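Protein Cdhr2 (PDB 5CYX) probably holds neighbouring microvilli of the epithelial brush border together, its extracellular cadherin repeats pairing with CDHR5 in a calcium-dependent way. Local coordinates at residues 65-69 / 95-101; 39-43 / 53-58; 184-189 / 200-205; 179-185 / 206-212. All coordinates share one frame. Residue numbers count along the deposited sequence, not the author numbering.

Interaction 1 (65-69 / 95-101). With CA (calcium ion), chain C; CA (calcium ion), chain B; CA (calcium ion), chain D.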
# COMPACT_ATOMS: atom_id res chain seq x y z
N PRO A 65 1.94 38.91 -20.92
CA PRO A 65 1.95 37.96 -19.80
C PRO A 65 3.19 37.06 -19.77
O PRO A 65 3.65 36.61 -20.79
CB PRO A 65 0.66 37.14 -20.02
CG PRO A 65 -0.22 38.00 -20.86
CD PRO A 65 0.72 38.74 -21.75
N LEU A 66 3.72 36.87 -18.57
CA LEU A 66 4.79 35.97 -18.28
C LEU A 66 4.21 34.60 -18.06
O LEU A 66 3.09 34.48 -17.56
CB LEU A 66 5.47 36.39 -16.96
CG LEU A 66 6.23 37.71 -16.94
CD1 LEU A 66 6.82 37.94 -15.55
CD2 LEU A 66 7.34 37.73 -17.97
N ASP A 67 4.99 33.56 -18.36
CA ASP A 67 4.50 32.20 -18.25
C ASP A 67 5.68 31.26 -18.13
O ASP A 67 6.36 30.97 -19.11
CB ASP A 67 3.61 31.82 -19.49
CG ASP A 67 3.02 30.41 -19.36
OD1 ASP A 67 2.96 29.83 -18.25
OD2 ASP A 67 2.64 29.84 -20.36
N PHE A 68 5.93 30.82 -16.91
CA PHE A 68 7.03 29.95 -16.62
C PHE A 68 6.96 28.68 -17.43
O PHE A 68 7.99 28.19 -17.89
CB PHE A 68 7.01 29.57 -15.14
CG PHE A 68 8.12 28.63 -14.78
CD1 PHE A 68 9.40 29.12 -14.58
CD2 PHE A 68 7.89 27.27 -14.63
CE1 PHE A 68 10.43 28.26 -14.21
CE2 PHE A 68 8.91 26.41 -14.27
CZ PHE A 68 10.18 26.91 -14.09
N GLU A 69 5.75 28.15 -17.62
CA GLU A 69 5.58 26.88 -18.32
C GLU A 69 6.08 26.91 -19.79
O GLU A 69 6.50 25.85 -20.29
CB GLU A 69 4.13 26.42 -18.27
CG GLU A 69 3.75 25.74 -16.97
CD GLU A 69 3.84 26.65 -15.73
OE1 GLU A 69 3.29 27.75 -15.66
OE2 GLU A 69 4.48 26.29 -14.77
N VAL A 95 12.04 34.13 -14.91
CA VAL A 95 10.62 34.02 -14.56
C VAL A 95 10.47 32.94 -13.50
O VAL A 95 10.91 31.82 -13.71
CB VAL A 95 9.74 33.71 -15.79
CG1 VAL A 95 8.26 33.66 -15.42
CG2 VAL A 95 9.93 34.78 -16.85
N GLU A 96 9.91 33.28 -12.34
CA GLU A 96 9.67 32.30 -11.29
C GLU A 96 8.31 31.59 -11.42
O GLU A 96 7.25 32.24 -11.66
CB GLU A 96 9.72 32.93 -9.91
CG GLU A 96 11.10 33.28 -9.42
CD GLU A 96 11.15 33.60 -7.92
OE1 GLU A 96 10.15 34.18 -7.41
OE2 GLU A 96 12.19 33.27 -7.28
N ASP A 97 8.34 30.29 -11.18
CA ASP A 97 7.17 29.45 -11.22
C ASP A 97 6.21 29.87 -10.09
O ASP A 97 6.65 30.17 -8.95
CB ASP A 97 7.55 27.96 -11.04
CG ASP A 97 6.39 27.00 -11.39
OD1 ASP A 97 5.44 27.39 -12.13
OD2 ASP A 97 6.40 25.86 -10.86
N ARG A 98 4.92 29.92 -10.43
CA ARG A 98 3.85 30.04 -9.38
C ARG A 98 2.76 28.96 -9.63
O ARG A 98 2.66 28.38 -10.78
CB ARG A 98 3.27 31.44 -9.38
CG ARG A 98 4.24 32.53 -8.95
CD ARG A 98 4.28 32.60 -7.44
NE ARG A 98 5.25 33.57 -6.95
CZ ARG A 98 6.54 33.35 -6.75
NH1 ARG A 98 7.29 34.32 -6.26
NH2 ARG A 98 7.11 32.19 -7.04
N ASN A 99 1.99 28.64 -8.60
CA ASN A 99 1.00 27.59 -8.71
C ASN A 99 -0.27 28.07 -9.45
O ASN A 99 -1.33 28.30 -8.80
CB ASN A 99 0.67 27.00 -7.37
CG ASN A 99 -0.06 25.71 -7.47
OD1 ASN A 99 -0.19 25.14 -8.55
ND2 ASN A 99 -0.57 25.26 -6.37
N ASP A 100 -0.16 28.19 -10.77
CA ASP A 100 -1.29 28.58 -11.63
C ASP A 100 -1.77 27.40 -12.47
O ASP A 100 -2.60 27.61 -13.32
CB ASP A 100 -0.88 29.73 -12.59
CG ASP A 100 0.37 29.36 -13.47
OD1 ASP A 100 1.08 28.38 -13.19
OD2 ASP A 100 0.63 30.02 -14.48
N ASN A 101 -1.23 26.18 -12.31
CA ASN A 101 -1.87 25.06 -13.05
C ASN A 101 -2.54 24.06 -12.12
O ASN A 101 -2.13 23.96 -10.96
CB ASN A 101 -0.91 24.36 -13.99
CG ASN A 101 -0.59 25.19 -15.21
OD1 ASN A 101 -1.40 25.28 -16.14
ND2 ASN A 101 0.56 25.81 -15.21
CA CA C . 3.31 27.65 -13.01
CA CA B . 1.95 29.70 -16.18
CA CA D . -0.31 23.16 -9.74
O HOH W 1 0.07 28.41 -17.10
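Strand 86-96 runs out at Glu96 into an extended linker, and the irregular segment 65-69 lies beside it, closest at Phe68 and Asp97 (CA to CA 5.4 Å). Within the linker, Asp100 N donates to Arg98 O at 2.8 Å, an inverse gamma turn centred on Asn99. A weak bond runs from Glu69 N to Asp67 OD1 (3.3 Å). Apolar contacts fill the inner end: Leu66 CD2 meets Val95 CG2 at 4.1 Å, and Asp97 CB sits over the Phe68 ring, 3.8 Å from its centroid, a CH-pi contact. Farther out, acidic groups crowd together because calcium lies between them. Glu69 OE2 and Asp97 OD1, 3.0 Å apart, both bind the chain C calcium, at 2.5 and 2.3 Å; Arg98 O and Asp100 OD1 join them, each at 2.4 Å, while Asp97 OD2 is satisfied by Thr134. Asp67 OD1 (2.3 Å), Glu69 OE1 (2.4 Å) and Asp100 OD2 (2.2 Å) bind the chain B calcium; Glu69 OE1, also 2.7 Å from the chain C ion, bridges the two, as does the Asp100 carboxylate. Glu18 completes the chain B site, Glu18 and Asp133 the chain C site. The chain D calcium takes Asn99 OD1 and Asn101 O, each at 2.3 Å, with Asp131, Asp133, Ala137 and Asp189. This is the three-calcium linker characteristic of consecutive cadherin repeats, here the first and second, with Asp-Arg-Asn-Asp-Asn as its DXNDN motif.

Interaction 2 (39-43 / 53-58); sequences LTYGI and VNANTG
Tyr41 lays its ring beside the turn at 54-58, with CD2 3.6 Å from Gly58 CA; chi1 is near -51° (m) and chi2 near -91°. Its segment is extended through 40-43, whereas the facing segment leaves a strand at Val53, takes helical angles over 55-57 and reaches Gly58 at phi 87°, psi -1°. There a CB would jam against the preceding carbonyl and crowd Tyr41 CE2, so glycine suits the place. Tyr41 and Ala55 are the closest pair, CA to CA 4.7 Å. One hydrogen bond crosses, Tyr41 N to Ala55 O at 2.9 Å and 161°. Val53 (t) points at the strand: CG2 meets Ile43 CD1 at 3.4 Å and CG1 lies 4.2 Å from Tyr41 CB. Asn54 (t) turns away; the bond from Asn56 N to its OD1 (3.0 Å) closes an Asx turn, and that from Thr57 N (3.1 Å) extends it to an Asx motif, while Gly58 N bonds Asn54 O at 2.9 Å. The contact joins an edge strand of the first cadherin repeat's sandwich to the turn between strands 51-53 and 59-62. Asparagine caps the turn with its side-chain oxygen, and a single backbone bond with a few apolar contacts joins turn to strand.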
# COMPACT_ATOMS: atom_id res chain seq x y z
N LEU A 39 18.71 61.86 -18.91
CA LEU A 39 18.78 61.00 -20.07
C LEU A 39 17.57 60.07 -20.27
O LEU A 39 16.72 59.95 -19.40
CB LEU A 39 20.07 60.19 -20.02
CG LEU A 39 20.50 59.35 -18.84
CD1 LEU A 39 19.44 58.32 -18.48
CD2 LEU A 39 21.81 58.66 -19.21
N THR A 40 17.50 59.41 -21.44
CA THR A 40 16.37 58.54 -21.76
C THR A 40 16.73 57.05 -21.84
O THR A 40 17.83 56.68 -22.23
CB THR A 40 15.72 58.94 -23.10
OG1 THR A 40 16.66 58.73 -24.15
CG2 THR A 40 15.27 60.40 -23.09
N TYR A 41 15.75 56.22 -21.50
CA TYR A 41 15.89 54.76 -21.45
C TYR A 41 15.06 54.08 -22.52
O TYR A 41 14.03 54.60 -22.92
CB TYR A 41 15.38 54.21 -20.12
CG TYR A 41 15.92 54.89 -18.92
CD1 TYR A 41 17.09 54.42 -18.30
CD2 TYR A 41 15.28 56.00 -18.37
CE1 TYR A 41 17.59 55.04 -17.17
CE2 TYR A 41 15.79 56.62 -17.23
CZ TYR A 41 16.94 56.14 -16.65
OH TYR A 41 17.47 56.74 -15.53
N GLY A 42 15.48 52.88 -22.93
CA GLY A 42 14.69 52.05 -23.83
C GLY A 42 14.94 50.57 -23.60
O GLY A 42 15.90 50.19 -22.92
N ILE A 43 14.05 49.75 -24.14
CA ILE A 43 14.22 48.30 -24.16
C ILE A 43 14.08 47.85 -25.61
O ILE A 43 13.16 48.28 -26.29
CB ILE A 43 13.26 47.59 -23.17
CG1 ILE A 43 13.84 47.77 -21.76
CG2 ILE A 43 13.14 46.10 -23.44
CD1 ILE A 43 12.96 47.33 -20.60
N VAL A 53 8.36 50.74 -21.66
CA VAL A 53 9.25 51.64 -20.88
C VAL A 53 8.83 53.11 -21.01
O VAL A 53 8.54 53.59 -22.10
CB VAL A 53 10.69 51.55 -21.40
CG1 VAL A 53 11.62 52.43 -20.58
CG2 VAL A 53 11.16 50.11 -21.39
N ASN A 54 8.81 53.83 -19.90
CA ASN A 54 8.69 55.28 -19.98
C ASN A 54 10.11 55.84 -20.18
O ASN A 54 10.99 55.74 -19.30
CB ASN A 54 7.99 55.83 -18.75
CG ASN A 54 7.79 57.33 -18.82
OD1 ASN A 54 8.72 58.08 -19.19
ND2 ASN A 54 6.61 57.79 -18.46
N ALA A 55 10.33 56.43 -21.36
CA ALA A 55 11.66 56.81 -21.80
C ALA A 55 12.29 57.86 -20.92
O ALA A 55 13.49 57.89 -20.79
CB ALA A 55 11.63 57.27 -23.25
N ASN A 56 11.46 58.68 -20.27
CA ASN A 56 11.94 59.78 -19.46
C ASN A 56 12.11 59.41 -18.01
O ASN A 56 13.10 59.79 -17.40
CB ASN A 56 10.99 60.98 -19.58
CG ASN A 56 10.85 61.46 -21.00
OD1 ASN A 56 9.74 61.50 -21.54
ND2 ASN A 56 11.97 61.78 -21.63
N THR A 57 11.16 58.67 -17.45
CA THR A 57 11.15 58.39 -16.03
C THR A 57 11.81 57.08 -15.66
O THR A 57 12.13 56.89 -14.49
CB THR A 57 9.73 58.40 -15.44
OG1 THR A 57 9.07 57.17 -15.77
CG2 THR A 57 8.94 59.60 -15.93
N GLY A 58 11.95 56.16 -16.60
CA GLY A 58 12.55 54.84 -16.35
C GLY A 58 11.57 53.78 -15.87
O GLY A 58 11.95 52.63 -15.63

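Interaction 3 (184-189 / 200-205). With CA (calcium ion), chain D.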
# COMPACT_ATOMS: atom_id res chain seq x y z
N GLU A 184 -16.04 8.56 -6.47
CA GLU A 184 -15.68 9.88 -6.93
C GLU A 184 -14.28 10.24 -6.38
O GLU A 184 -14.08 10.15 -5.19
CB GLU A 184 -16.70 10.89 -6.43
CG GLU A 184 -16.29 12.32 -6.65
CD GLU A 184 -17.34 13.31 -6.22
OE1 GLU A 184 -18.46 12.92 -5.81
OE2 GLU A 184 -17.06 14.50 -6.36
N LEU A 185 -13.37 10.70 -7.25
CA LEU A 185 -12.00 11.10 -6.82
C LEU A 185 -11.70 12.53 -7.17
O LEU A 185 -12.38 13.14 -8.01
CB LEU A 185 -10.91 10.27 -7.50
CG LEU A 185 -11.22 8.84 -7.84
CD1 LEU A 185 -10.00 8.24 -8.58
CD2 LEU A 185 -11.49 8.04 -6.60
N LYS A 186 -10.67 13.06 -6.53
CA LYS A 186 -9.99 14.24 -7.05
C LYS A 186 -8.47 14.15 -6.86
O LYS A 186 -7.98 13.26 -6.18
CB LYS A 186 -10.52 15.55 -6.47
CG LYS A 186 -10.35 15.67 -4.96
CD LYS A 186 -10.71 17.06 -4.43
CE LYS A 186 -10.22 17.17 -2.97
NZ LYS A 186 -10.73 18.34 -2.20
N ALA A 187 -7.77 15.04 -7.54
CA ALA A 187 -6.34 15.15 -7.44
C ALA A 187 -6.04 16.59 -7.11
O ALA A 187 -6.61 17.46 -7.75
CB ALA A 187 -5.67 14.72 -8.77
N CYS A 188 -5.21 16.83 -6.10
CA CYS A 188 -4.71 18.16 -5.81
C CYS A 188 -3.19 18.18 -5.91
O CYS A 188 -2.54 17.13 -5.87
CB CYS A 188 -5.13 18.64 -4.41
SG CYS A 188 -6.92 18.50 -4.14
N ASP A 189 -2.63 19.36 -6.06
CA ASP A 189 -1.21 19.47 -5.96
C ASP A 189 -0.89 19.60 -4.44
O ASP A 189 -1.81 19.63 -3.58
CB ASP A 189 -0.63 20.60 -6.84
CG ASP A 189 -1.23 21.95 -6.57
OD1 ASP A 189 -1.55 22.23 -5.41
OD2 ASP A 189 -1.42 22.74 -7.54
N THR A 200 -3.24 25.93 -3.13
CA THR A 200 -3.29 24.52 -3.53
C THR A 200 -4.32 24.44 -4.63
O THR A 200 -5.39 25.03 -4.48
CB THR A 200 -3.72 23.63 -2.35
OG1 THR A 200 -2.70 23.63 -1.32
CG2 THR A 200 -3.99 22.18 -2.83
N GLN A 201 -4.03 23.72 -5.73
CA GLN A 201 -5.05 23.58 -6.81
C GLN A 201 -5.61 22.18 -6.87
O GLN A 201 -4.87 21.22 -6.63
CB GLN A 201 -4.45 23.93 -8.16
CG GLN A 201 -3.84 25.31 -8.24
CD GLN A 201 -4.82 26.38 -8.66
OE1 GLN A 201 -6.03 26.14 -8.77
NE2 GLN A 201 -4.31 27.57 -8.90
N CYS A 202 -6.91 22.06 -7.18
CA CYS A 202 -7.58 20.74 -7.28
C CYS A 202 -8.19 20.49 -8.68
O CYS A 202 -8.47 21.41 -9.42
CB CYS A 202 -8.63 20.56 -6.15
SG CYS A 202 -7.93 20.42 -4.44
N SER A 203 -8.31 19.22 -9.06
CA SER A 203 -8.88 18.86 -10.34
C SER A 203 -10.38 18.96 -10.30
O SER A 203 -10.97 19.10 -9.25
CB SER A 203 -8.57 17.42 -10.66
OG SER A 203 -9.30 16.58 -9.78
N GLN A 204 -10.99 18.80 -11.48
CA GLN A 204 -12.42 18.54 -11.54
C GLN A 204 -12.65 17.10 -10.99
O GLN A 204 -11.77 16.27 -11.08
CB GLN A 204 -12.97 18.69 -13.00
CG GLN A 204 -12.48 17.65 -14.02
CD GLN A 204 -13.11 17.82 -15.43
OE1 GLN A 204 -14.30 18.08 -15.57
NE2 GLN A 204 -12.30 17.62 -16.48
N PRO A 205 -13.86 16.82 -10.46
CA PRO A 205 -14.20 15.46 -10.02
C PRO A 205 -14.05 14.47 -11.15
O PRO A 205 -14.33 14.80 -12.31
CB PRO A 205 -15.71 15.56 -9.66
CG PRO A 205 -16.02 17.00 -9.63
CD PRO A 205 -15.08 17.65 -10.58
CA CA D . -0.31 23.16 -9.74
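Asp189 is the polar centre of this contact: OD2 binds the chain D calcium at 2.5 Å, while OD1 accepts from Gln201 N at 2.9 Å. Asp189 N answers by donating to Gln201 O at 3.0 Å, so the residue is held by backbone and carboxylate alike. Asn99, Asn101, Asp131, Asp133 and Ala137 complete the calcium site, and the side-chain NE2 of Gln201 donates to Asn99 O in the linker. Farther along, Ser203 N donates to Ala187 O at 2.8 Å, but the return bond is not a backbone one: Ala187 N donates to Ser203 OG at 3.1 Å. That hydroxyl in turn donates to Gln204 O at 2.8 Å, so serine, with chi1 near 69° (p), stands in for a carbonyl where segment 200-205 departs from regular strand geometry. Between these bonds lies the one bridged pair, Cys188 with Cys202, CA to CA 4.1 Å, closed by a disulfide with SG to SG 2.2 Å and chi3 96°. The segments run nearly antiparallel, their end-to-end directions 158° apart. Outside these bonds, Cys188 CB meets Thr200 CG2 at 4.0 Å, and Glu184 OE2 lies 3.7 Å from Pro205 CB. The disulfide links segment 200-205 covalently to strand 180-189, next to calcium ligand Asp189, in the second cadherin repeat just beside the calcium linker.

Interaction 4 (179-185 / 206-212); sequences AFYQLEL and VFVSISV
Strands 180-185 and 206-212 lie side by side as an antiparallel pair, axes 4.6 Å apart and N-to-C directions 163° apart. Phe180 pairs with Ser211, Tyr181 with Ile210, Gln182 with Ser209, Leu183 with Val208, Glu184 with Phe207 and Leu185 with Val206. In the hydrogen-bonded pairs, Tyr181 N to Ile210 O is 3.0 Å and Ile210 N to Tyr181 O 2.7 Å; the two N-to-O bonds of Leu183 and Val208 are both 2.8 Å; Leu185 N to Val206 O is 2.8 Å and Val206 N to Leu185 O 3.1 Å. Val212 N to Ala179 O (2.9 Å) closes the ladder. On the face of Tyr181, Leu183 and Leu185, apolar side chains mesh diagonally: Leu183 (m, p) reaches past Val208 to bring CD1 within 3.4 Å of Ile210 CD1, Leu185 CD1 fits against Val208 CG2 at 4.0 Å, and Tyr181 (m) sets CE1 3.9 Å from Val212 CG2. Phe158 and Ile160 pack on this buried side. On the other face Phe180 (t) leans toward the small Ser209, CZ to CB 3.6 Å, and Phe207 (m) fills the notch between the side chains of Gln182 and Glu184, CD2 3.3 Å from Gln182 NE2 and CE2 3.7 Å from Glu184 CB. These are the central strands of a four-stranded sheet in the second cadherin repeat's Greek-key sandwich. Tyr181 and the aliphatic residues face the core; the open face mixes serine, glutamine and glutamate with Phe180 and Phe207.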
# COMPACT_ATOMS: atom_id res chain seq x y z
N ALA A 179 -23.05 -5.45 -5.93
CA ALA A 179 -22.56 -5.80 -7.25
C ALA A 179 -21.82 -4.63 -7.94
O ALA A 179 -21.18 -4.82 -8.96
CB ALA A 179 -23.73 -6.24 -8.11
N PHE A 180 -21.95 -3.42 -7.39
CA PHE A 180 -21.45 -2.21 -8.05
C PHE A 180 -21.03 -1.15 -7.04
O PHE A 180 -21.61 -1.03 -5.95
CB PHE A 180 -22.52 -1.65 -9.02
CG PHE A 180 -22.06 -0.46 -9.84
CD1 PHE A 180 -21.37 -0.63 -11.04
CD2 PHE A 180 -22.38 0.84 -9.45
CE1 PHE A 180 -20.98 0.46 -11.80
CE2 PHE A 180 -21.98 1.94 -10.20
CZ PHE A 180 -21.28 1.75 -11.37
N TYR A 181 -20.02 -0.38 -7.41
CA TYR A 181 -19.61 0.80 -6.69
C TYR A 181 -19.23 1.87 -7.70
O TYR A 181 -18.75 1.58 -8.78
CB TYR A 181 -18.43 0.56 -5.75
CG TYR A 181 -18.65 -0.54 -4.71
CD1 TYR A 181 -18.34 -1.85 -5.01
CD2 TYR A 181 -19.15 -0.24 -3.43
CE1 TYR A 181 -18.59 -2.85 -4.12
CE2 TYR A 181 -19.39 -1.23 -2.51
CZ TYR A 181 -19.10 -2.52 -2.84
OH TYR A 181 -19.31 -3.54 -1.97
N GLN A 182 -19.46 3.11 -7.32
CA GLN A 182 -18.99 4.25 -8.01
C GLN A 182 -18.22 5.11 -7.03
O GLN A 182 -18.76 5.57 -6.02
CB GLN A 182 -20.16 5.07 -8.57
CG GLN A 182 -19.67 6.25 -9.40
CD GLN A 182 -20.80 7.19 -9.75
OE1 GLN A 182 -21.66 6.82 -10.51
NE2 GLN A 182 -20.80 8.39 -9.20
N LEU A 183 -16.97 5.36 -7.37
CA LEU A 183 -16.08 6.15 -6.56
C LEU A 183 -15.95 7.49 -7.25
O LEU A 183 -15.75 7.53 -8.48
CB LEU A 183 -14.70 5.50 -6.51
CG LEU A 183 -14.43 4.28 -5.67
CD1 LEU A 183 -15.24 3.08 -6.07
CD2 LEU A 183 -12.94 3.96 -5.81
N GLU A 184 -16.04 8.56 -6.47
CA GLU A 184 -15.68 9.88 -6.93
C GLU A 184 -14.28 10.24 -6.38
O GLU A 184 -14.08 10.15 -5.19
CB GLU A 184 -16.70 10.89 -6.43
CG GLU A 184 -16.29 12.32 -6.65
CD GLU A 184 -17.34 13.31 -6.22
OE1 GLU A 184 -18.46 12.92 -5.81
OE2 GLU A 184 -17.06 14.50 -6.36
N LEU A 185 -13.37 10.70 -7.25
CA LEU A 185 -12.00 11.10 -6.82
C LEU A 185 -11.70 12.53 -7.17
O LEU A 185 -12.38 13.14 -8.01
CB LEU A 185 -10.91 10.27 -7.50
CG LEU A 185 -11.22 8.84 -7.84
CD1 LEU A 185 -10.00 8.24 -8.58
CD2 LEU A 185 -11.49 8.04 -6.60
N VAL A 206 -13.67 13.24 -10.78
CA VAL A 206 -13.58 12.16 -11.73
C VAL A 206 -14.25 10.96 -11.09
O VAL A 206 -14.26 10.83 -9.87
CB VAL A 206 -12.07 11.99 -12.02
CG1 VAL A 206 -11.46 10.69 -11.47
CG2 VAL A 206 -11.76 12.29 -13.46
N PHE A 207 -14.80 10.07 -11.90
CA PHE A 207 -15.55 8.92 -11.42
C PHE A 207 -15.05 7.56 -11.93
O PHE A 207 -14.66 7.41 -13.11
CB PHE A 207 -17.02 9.11 -11.78
CG PHE A 207 -17.62 10.35 -11.19
CD1 PHE A 207 -17.53 11.56 -11.85
CD2 PHE A 207 -18.25 10.30 -9.95
CE1 PHE A 207 -18.12 12.71 -11.32
CE2 PHE A 207 -18.84 11.44 -9.39
CZ PHE A 207 -18.76 12.65 -10.07
N VAL A 208 -15.01 6.61 -11.01
CA VAL A 208 -14.66 5.23 -11.32
C VAL A 208 -15.79 4.29 -10.95
O VAL A 208 -16.13 4.14 -9.74
CB VAL A 208 -13.37 4.78 -10.59
CG1 VAL A 208 -12.93 3.40 -11.10
CG2 VAL A 208 -12.29 5.80 -10.86
N SER A 209 -16.35 3.69 -11.98
CA SER A 209 -17.39 2.69 -11.88
C SER A 209 -16.80 1.30 -11.81
O SER A 209 -16.12 0.87 -12.74
CB SER A 209 -18.30 2.78 -13.10
OG SER A 209 -18.85 4.08 -13.14
N ILE A 210 -17.07 0.60 -10.70
CA ILE A 210 -16.57 -0.76 -10.48
C ILE A 210 -17.67 -1.81 -10.53
O ILE A 210 -18.56 -1.74 -9.71
CB ILE A 210 -15.83 -0.84 -9.14
CG1 ILE A 210 -14.72 0.23 -9.10
CG2 ILE A 210 -15.23 -2.22 -8.93
CD1 ILE A 210 -14.11 0.41 -7.77
N SER A 211 -17.63 -2.75 -11.48
CA SER A 211 -18.53 -3.92 -11.45
C SER A 211 -17.86 -5.10 -10.69
O SER A 211 -16.74 -5.43 -10.96
CB SER A 211 -18.95 -4.38 -12.84
OG SER A 211 -19.38 -3.26 -13.57
N VAL A 212 -18.58 -5.70 -9.75
CA VAL A 212 -18.12 -6.88 -9.07
C VAL A 212 -18.72 -8.08 -9.73
O VAL A 212 -19.94 -8.13 -9.92
CB VAL A 212 -18.55 -6.87 -7.60
CG1 VAL A 212 -17.92 -8.05 -6.86
CG2 VAL A 212 -18.16 -5.54 -6.97

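From the N terminus, interaction 2 comes first, closing a short loop near the far end of the first cadherin repeat. Interaction 1 follows in series, closing a longer loop through strands 73-81 and 86-96 and ending in the linker to the second repeat; its centre is 27 Å from that of interaction 2, and both reach the same sheet. In the second repeat, interaction 3 nests inside the loop closed by interaction 4: they share Glu184 and Leu185, and together follow strand 180-189 along its length. Interactions 1 and 3 meet across the repeat boundary, where both supply ligands to one calcium and Asn99 ND2 approaches Asp189 OD2 at 2.9 Å.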